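Bacteriocin (Pseudomonas syringae pv. tomato, PDB 4FZL) is a calcium-binding, colicin M-like bacteriocin that degrades lipid II, probably acting as a phosphatase on this cell-wall precursor of target bacteria. Local coordinates at residues His88-His99 against Pro111-Val119. Numbering follows the deposited sequence. Where two conformers were deposited one is given.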
ATOM      1  N   HIS A  88      -3.016   1.870  11.902  1.00 25.17           N
ATOM      2  CA  HIS A  88      -2.284   2.334  10.718  0.50 19.94           C
ATOM      3  C   HIS A  88      -3.105   2.171   9.486  1.00 24.58           C
ATOM      4  O   HIS A  88      -3.786   1.169   9.299  1.00 23.45           O
ATOM      5  CB  HIS A  88      -0.964   1.557  10.542  0.50 21.44           C
ATOM      6  CG  HIS A  88       0.115   2.052  11.451  0.50 21.99           C
ATOM      7  ND1 HIS A  88       1.067   2.943  11.056  0.50 26.54           N
ATOM      8  CD2 HIS A  88       0.335   1.794  12.807  0.50 21.26           C
ATOM      9  CE1 HIS A  88       1.860   3.225  12.104  0.50 25.00           C
ATOM     10  NE2 HIS A  88       1.391   2.556  13.189  0.50 25.68           N
ATOM     11  N   VAL A  89      -2.970   3.121   8.595  1.00 23.56           N
ATOM     12  CA  VAL A  89      -3.710   3.180   7.374  1.00 21.72           C
ATOM     13  C   VAL A  89      -2.722   3.567   6.278  1.00 22.28           C
ATOM     14  O   VAL A  89      -2.037   4.590   6.348  1.00 21.38           O
ATOM     15  CB  VAL A  89      -4.826   4.251   7.434  1.00 25.21           C
ATOM     16  CG1 VAL A  89      -5.622   4.250   6.114  1.00 24.59           C
ATOM     17  CG2 VAL A  89      -5.761   3.978   8.641  1.00 26.11           C
ATOM     18  N   LEU A  90      -2.790   2.837   5.197  1.00 20.47           N
ATOM     19  CA  LEU A  90      -2.033   3.081   3.985  1.00 19.42           C
ATOM     20  C   LEU A  90      -2.776   4.030   3.010  1.00 20.16           C
ATOM     21  O   LEU A  90      -3.912   3.859   2.674  1.00 21.73           O
ATOM     22  CB  LEU A  90      -1.693   1.814   3.236  1.00 18.60           C
ATOM     23  CG  LEU A  90      -0.906   0.735   3.998  1.00 20.36           C
ATOM     24  CD1 LEU A  90      -0.715  -0.648   3.331  1.00 21.44           C
ATOM     25  CD2 LEU A  90       0.459   1.296   4.410  1.00 24.08           C
ATOM     26  N   SER A  91      -2.073   5.058   2.583  1.00 20.71           N
ATOM     27  CA  SER A  91      -2.669   5.978   1.716  1.00 18.47           C
ATOM     28  C   SER A  91      -2.843   5.643   0.239  1.00 20.42           C
ATOM     29  O   SER A  91      -3.655   6.289  -0.437  1.00 22.11           O
ATOM     30  CB  SER A  91      -1.858   7.284   1.827  1.00 21.54           C
ATOM     31  OG  SER A  91      -0.753   7.352   0.941  1.00 23.70           O
ATOM     32  N   GLY A  92      -2.018   4.732  -0.253  1.00 21.55           N
ATOM     33  CA  GLY A  92      -1.922   4.486  -1.668  1.00 22.31           C
ATOM     34  C   GLY A  92      -1.000   5.426  -2.423  1.00 28.40           C
ATOM     35  O   GLY A  92      -0.845   5.322  -3.656  1.00 26.93           O
ATOM     36  N   GLY A  93      -0.346   6.312  -1.686  1.00 21.19           N
ATOM     37  CA  GLY A  93       0.572   7.226  -2.251  1.00 23.49           C
ATOM     38  C   GLY A  93       2.021   6.730  -2.364  1.00 25.61           C
ATOM     39  O   GLY A  93       2.305   5.590  -2.122  1.00 27.25           O
ATOM     40  N   LEU A  94       2.924   7.673  -2.711  1.00 25.57           N
ATOM     41  CA  LEU A  94       4.337   7.426  -2.976  1.00 27.66           C
ATOM     42  C   LEU A  94       4.998   6.553  -1.878  1.00 24.09           C
ATOM     43  O   LEU A  94       5.775   5.579  -2.157  1.00 27.82           O
ATOM     44  CB  LEU A  94       5.065   8.764  -2.955  1.00 32.22           C
ATOM     45  CG  LEU A  94       6.547   8.823  -3.243  1.00 35.25           C
ATOM     46  CD1 LEU A  94       6.848   8.068  -4.541  1.00 41.77           C
ATOM     47  CD2 LEU A  94       6.933  10.295  -3.307  1.00 60.23           C
ATOM     48  N   MET A  95       4.667   6.880  -0.613  1.00 22.52           N
ATOM     49  CA  MET A  95       5.357   6.259   0.514  1.00 22.77           C
ATOM     50  C   MET A  95       4.657   5.050   1.066  1.00 20.39           C
ATOM     51  O   MET A  95       5.093   4.462   2.090  1.00 21.64           O
ATOM     52  CB  MET A  95       5.687   7.275   1.604  1.00 21.94           C
ATOM     53  CG  MET A  95       6.899   8.168   1.143  1.00 27.03           C
ATOM     54  SD  MET A  95       7.165   9.516   2.271  1.00 28.17           S
ATOM     55  CE  MET A  95       8.472  10.419   1.478  1.00 30.70           C
ATOM     56  N   THR A  96       3.585   4.629   0.451  1.00 20.57           N
ATOM     57  CA  THR A  96       2.831   3.468   0.938  1.00 20.11           C
ATOM     58  C   THR A  96       3.689   2.181   1.063  1.00 22.30           C
ATOM     59  O   THR A  96       3.654   1.511   2.107  1.00 22.57           O
ATOM     60  CB  THR A  96       1.556   3.263   0.137  1.00 22.81           C
ATOM     61  OG1 THR A  96       0.577   4.162   0.612  1.00 28.72           O
ATOM     62  CG2 THR A  96       0.981   1.800   0.319  1.00 21.97           C
ATOM     63  N   PRO A  97       4.505   1.847   0.039  1.00 23.10           N
ATOM     64  CA  PRO A  97       5.267   0.581   0.239  1.00 24.22           C
ATOM     65  C   PRO A  97       6.270   0.723   1.403  1.00 20.85           C
ATOM     66  O   PRO A  97       6.621  -0.242   2.041  1.00 24.00           O
ATOM     67  CB  PRO A  97       5.997   0.352  -1.086  1.00 29.73           C
ATOM     68  CG  PRO A  97       5.563   1.442  -1.971  1.00 28.85           C
ATOM     69  CD  PRO A  97       4.537   2.317  -1.344  1.00 28.20           C
ATOM     70  N   PHE A  98       6.780   1.946   1.629  1.00 22.69           N
ATOM     71  CA  PHE A  98       7.676   2.165   2.763  1.00 22.25           C
ATOM     72  C   PHE A  98       6.945   2.051   4.082  1.00 20.90           C
ATOM     73  O   PHE A  98       7.484   1.625   5.110  1.00 21.66           O
ATOM     74  CB  PHE A  98       8.353   3.517   2.672  1.00 21.37           C
ATOM     75  CG  PHE A  98       9.325   3.607   1.530  1.00 26.86           C
ATOM     76  CD1 PHE A  98      10.597   3.098   1.631  1.00 30.79           C
ATOM     77  CD2 PHE A  98       8.934   4.182   0.330  1.00 33.03           C
ATOM     78  CE1 PHE A  98      11.498   3.205   0.537  1.00 30.07           C
ATOM     79  CE2 PHE A  98       9.816   4.277  -0.759  1.00 42.04           C
ATOM     80  CZ  PHE A  98      11.094   3.752  -0.652  1.00 33.79           C
ATOM     81  N   HIS A  99       5.708   2.514   4.089  1.00 19.87           N
ATOM     82  CA  HIS A  99       4.879   2.399   5.299  1.00 20.50           C
ATOM     83  C   HIS A  99       4.656   0.916   5.621  1.00 21.07           C
ATOM     84  O   HIS A  99       4.791   0.508   6.768  1.00 22.43           O
ATOM     85  CB  HIS A  99       3.525   3.203   5.061  1.00 21.98           C
ATOM     86  CG  HIS A  99       2.663   3.315   6.270  1.00 23.15           C
ATOM     87  ND1 HIS A  99       1.548   4.076   6.282  1.00 23.43           N
ATOM     88  CD2 HIS A  99       2.828   2.854   7.561  1.00 21.24           C
ATOM     89  CE1 HIS A  99       0.983   4.072   7.493  1.00 21.25           C
ATOM     90  NE2 HIS A  99       1.761   3.345   8.299  1.00 19.96           N
ATOM     91  N   PRO A 111      -2.617  -5.822  12.639  1.00 27.59           N
ATOM     92  CA  PRO A 111      -3.159  -5.586  11.290  1.00 25.82           C
ATOM     93  C   PRO A 111      -3.029  -4.123  10.835  1.00 23.56           C
ATOM     94  O   PRO A 111      -2.996  -3.224  11.690  1.00 34.68           O
ATOM     95  CB  PRO A 111      -4.645  -5.930  11.433  1.00 32.35           C
ATOM     96  CG  PRO A 111      -4.806  -6.602  12.747  1.00 41.04           C
ATOM     97  CD  PRO A 111      -3.646  -6.213  13.602  1.00 33.13           C
ATOM     98  N   LEU A 112      -2.995  -3.849   9.506  1.00 29.45           N
ATOM     99  CA  LEU A 112      -2.864  -2.510   8.902  1.00 31.15           C
ATOM    100  C   LEU A 112      -4.105  -2.468   7.972  1.00 28.92           C
ATOM    101  O   LEU A 112      -4.606  -3.524   7.484  1.00 30.82           O
ATOM    102  CB  LEU A 112      -1.474  -2.496   8.109  1.00 30.68           C
ATOM    103  CG  LEU A 112      -0.925  -1.579   7.091  1.00 39.06           C
ATOM    104  CD1 LEU A 112      -0.768  -0.248   7.765  1.00 39.82           C
ATOM    105  CD2 LEU A 112       0.463  -1.944   6.621  1.00 36.30           C
ATOM    106  N   THR A 113      -4.607  -1.272   7.710  1.00 23.94           N
ATOM    107  CA  THR A 113      -5.728  -1.049   6.792  1.00 23.17           C
ATOM    108  C   THR A 113      -5.277  -0.413   5.525  1.00 21.60           C
ATOM    109  O   THR A 113      -4.513   0.547   5.584  1.00 23.18           O
ATOM    110  CB  THR A 113      -6.828  -0.233   7.460  1.00 23.97           C
ATOM    111  OG1 THR A 113      -7.248  -0.937   8.634  1.00 28.54           O
ATOM    112  CG2 THR A 113      -7.984   0.034   6.503  1.00 29.69           C
ATOM    113  N   PHE A 114      -5.702  -0.941   4.380  1.00 21.91           N
ATOM    114  CA  PHE A 114      -5.445  -0.395   3.072  1.00 20.91           C
ATOM    115  C   PHE A 114      -6.810  -0.182   2.421  1.00 23.85           C
ATOM    116  O   PHE A 114      -7.331  -1.064   1.822  1.00 20.60           O
ATOM    117  CB  PHE A 114      -4.580  -1.311   2.199  1.00 26.29           C
ATOM    118  CG  PHE A 114      -3.890  -0.623   1.035  1.00 21.12           C
ATOM    119  CD1 PHE A 114      -4.205   0.627   0.583  1.00 20.19           C
ATOM    120  CD2 PHE A 114      -2.919  -1.272   0.347  1.00 19.39           C
ATOM    121  CE1 PHE A 114      -3.543   1.215  -0.456  1.00 19.61           C
ATOM    122  CE2 PHE A 114      -2.289  -0.730  -0.742  1.00 20.04           C
ATOM    123  CZ  PHE A 114      -2.613   0.537  -1.147  1.00 20.38           C
ATOM    124  N   PRO A 115      -7.436   0.975   2.667  1.00 21.13           N
ATOM    125  CA  PRO A 115      -8.812   1.155   2.142  1.00 22.35           C
ATOM    126  C   PRO A 115      -8.899   0.817   0.641  1.00 19.92           C
ATOM    127  O   PRO A 115      -8.017   1.251  -0.132  1.00 21.35           O
ATOM    128  CB  PRO A 115      -9.117   2.622   2.434  1.00 25.65           C
ATOM    129  CG  PRO A 115      -8.220   2.896   3.646  1.00 25.49           C
ATOM    130  CD  PRO A 115      -6.950   2.158   3.403  1.00 24.88           C
ATOM    131  N   ILE A 116      -9.946   0.108   0.235  1.00 23.80           N
ATOM    132  CA  ILE A 116      -9.943  -0.359  -1.167  1.00 20.12           C
ATOM    133  C   ILE A 116      -9.799   0.791  -2.184  1.00 18.88           C
ATOM    134  O   ILE A 116      -9.206   0.614  -3.247  1.00 23.46           O
ATOM    135  CB  ILE A 116     -11.195  -1.286  -1.405  1.00 20.54           C
ATOM    136  CG1 ILE A 116     -11.032  -2.149  -2.651  1.00 19.51           C
ATOM    137  CG2 ILE A 116     -12.499  -0.456  -1.499  1.00 21.65           C
ATOM    138  CD1 ILE A 116     -12.046  -3.284  -2.799  1.00 22.68           C
ATOM    139  N   GLN A 117     -10.423   1.917  -1.854  1.00 19.80           N
ATOM    140  CA  GLN A 117     -10.361   3.038  -2.745  1.00 22.26           C
ATOM    141  C   GLN A 117      -8.942   3.683  -2.906  1.00 23.58           C
ATOM    142  O   GLN A 117      -8.666   4.366  -3.853  1.00 25.64           O
ATOM    143  CB  GLN A 117     -11.431   4.058  -2.341  1.00 30.62           C
ATOM    144  CG  GLN A 117     -11.107   4.776  -1.068  1.00 37.39           C
ATOM    145  CD  GLN A 117     -11.679   4.143   0.198  1.00 41.38           C
ATOM    146  OE1 GLN A 117     -11.997   2.963   0.225  1.00 30.94           O
ATOM    147  NE2 GLN A 117     -11.820   4.954   1.251  1.00 47.87           N
ATOM    148  N   ASN A 118      -8.033   3.354  -1.967  1.00 22.76           N
ATOM    149  CA  ASN A 118      -6.665   3.812  -2.016  1.00 21.62           C
ATOM    150  C   ASN A 118      -5.730   2.932  -2.835  1.00 20.37           C
ATOM    151  O   ASN A 118      -4.624   3.389  -3.174  1.00 21.97           O
ATOM    152  CB  ASN A 118      -6.051   3.971  -0.640  1.00 19.58           C
ATOM    153  CG  ASN A 118      -6.726   5.044   0.219  1.00 23.88           C
ATOM    154  OD1 ASN A 118      -7.671   5.685  -0.222  1.00 27.01           O
ATOM    155  ND2 ASN A 118      -6.296   5.153   1.499  1.00 22.76           N
ATOM    156  N   VAL A 119      -6.183   1.761  -3.237  1.00 20.71           N
ATOM    157  CA  VAL A 119      -5.296   0.825  -3.889  1.00 21.55           C
ATOM    158  C   VAL A 119      -5.001   1.239  -5.334  1.00 22.43           C
ATOM    159  O   VAL A 119      -3.904   1.038  -5.827  1.00 23.07           O
ATOM    160  CB  VAL A 119      -5.919  -0.572  -3.826  1.00 20.50           C
ATOM    161  CG1 VAL A 119      -5.091  -1.591  -4.666  1.00 21.77           C
ATOM    162  CG2 VAL A 119      -6.058  -1.014  -2.347  1.00 21.69           C
TER
HETATM  163  O   HOH W   1      -2.134  -0.741  12.518  1.00 36.28           O
HETATM  164  O   HOH W   2      -5.919   0.178  10.831  1.00 38.42           O
HETATM  165  O   HOH W   3      -4.455   6.681  -2.993  1.00 48.82           O
HETATM  166  O   HOH W   4      -2.410   3.784  -5.145  1.00 31.16           O
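Leu-90 packs crosswise between Leu-112 and Phe-114, its CD1 lying 3.7 Å from Leu-112 CD2. The backbone sets CB over one face of the Phe-114 ring, off toward the rim, in a CH-pi contact 4.1 Å from Leu-90 CB to the ring centroid. CG, turned beside N (chi1 -57°), carries the methyls onto Leu-112, and CD1 also reaches Phe-114. Val-119 CG2 covers the centre of the opposite face, sandwiching the phenyl; its far end meets Gly-92 and the methyl of Thr-96.

Beside this apolar layer the backbones join in a single beta bridge. Thr-113 N donates to His-88 O, and Leu-90 N reaches Thr-113 O at 2.9 Å. On the other side of the chain Val-89 CG1 touches the Pro-115 ring at CD, while a water links His-88 O to Thr-113 OG1.

Asn-118 takes over where the bridge ends. Its amide turns beside its own N (chi1 -64°), and ND2 donates in the carbonyl plane to a lone pair of Leu-90 O, 3.0 Å away and nearly straight at 168°. Gly-92 CA makes a CA-H...O contact of 3.3 Å with Asn-118 O.

Leu-112 CD1 presses against His-88 CB, next to a buried run of hydrogen bonds. In the modelled conformer of His-88, one of two, ND1 and His-99 NE2 bond at 2.9 Å, and either could donate; Asp-50 of helix 37-54 holds His-99 ND1 as well as the hydroxyls of Ser-91 and Thr-96.

Phe-114 rests on Leu-165, a calcium ligand, with its side chain about 10 Å from the ion. The contact ties the loop leading into helix 96-106, anchored on helix 37-54, to the edge of the sheet near the calcium site, with directional bonds fixing the backbone and apolar groups filling the interior.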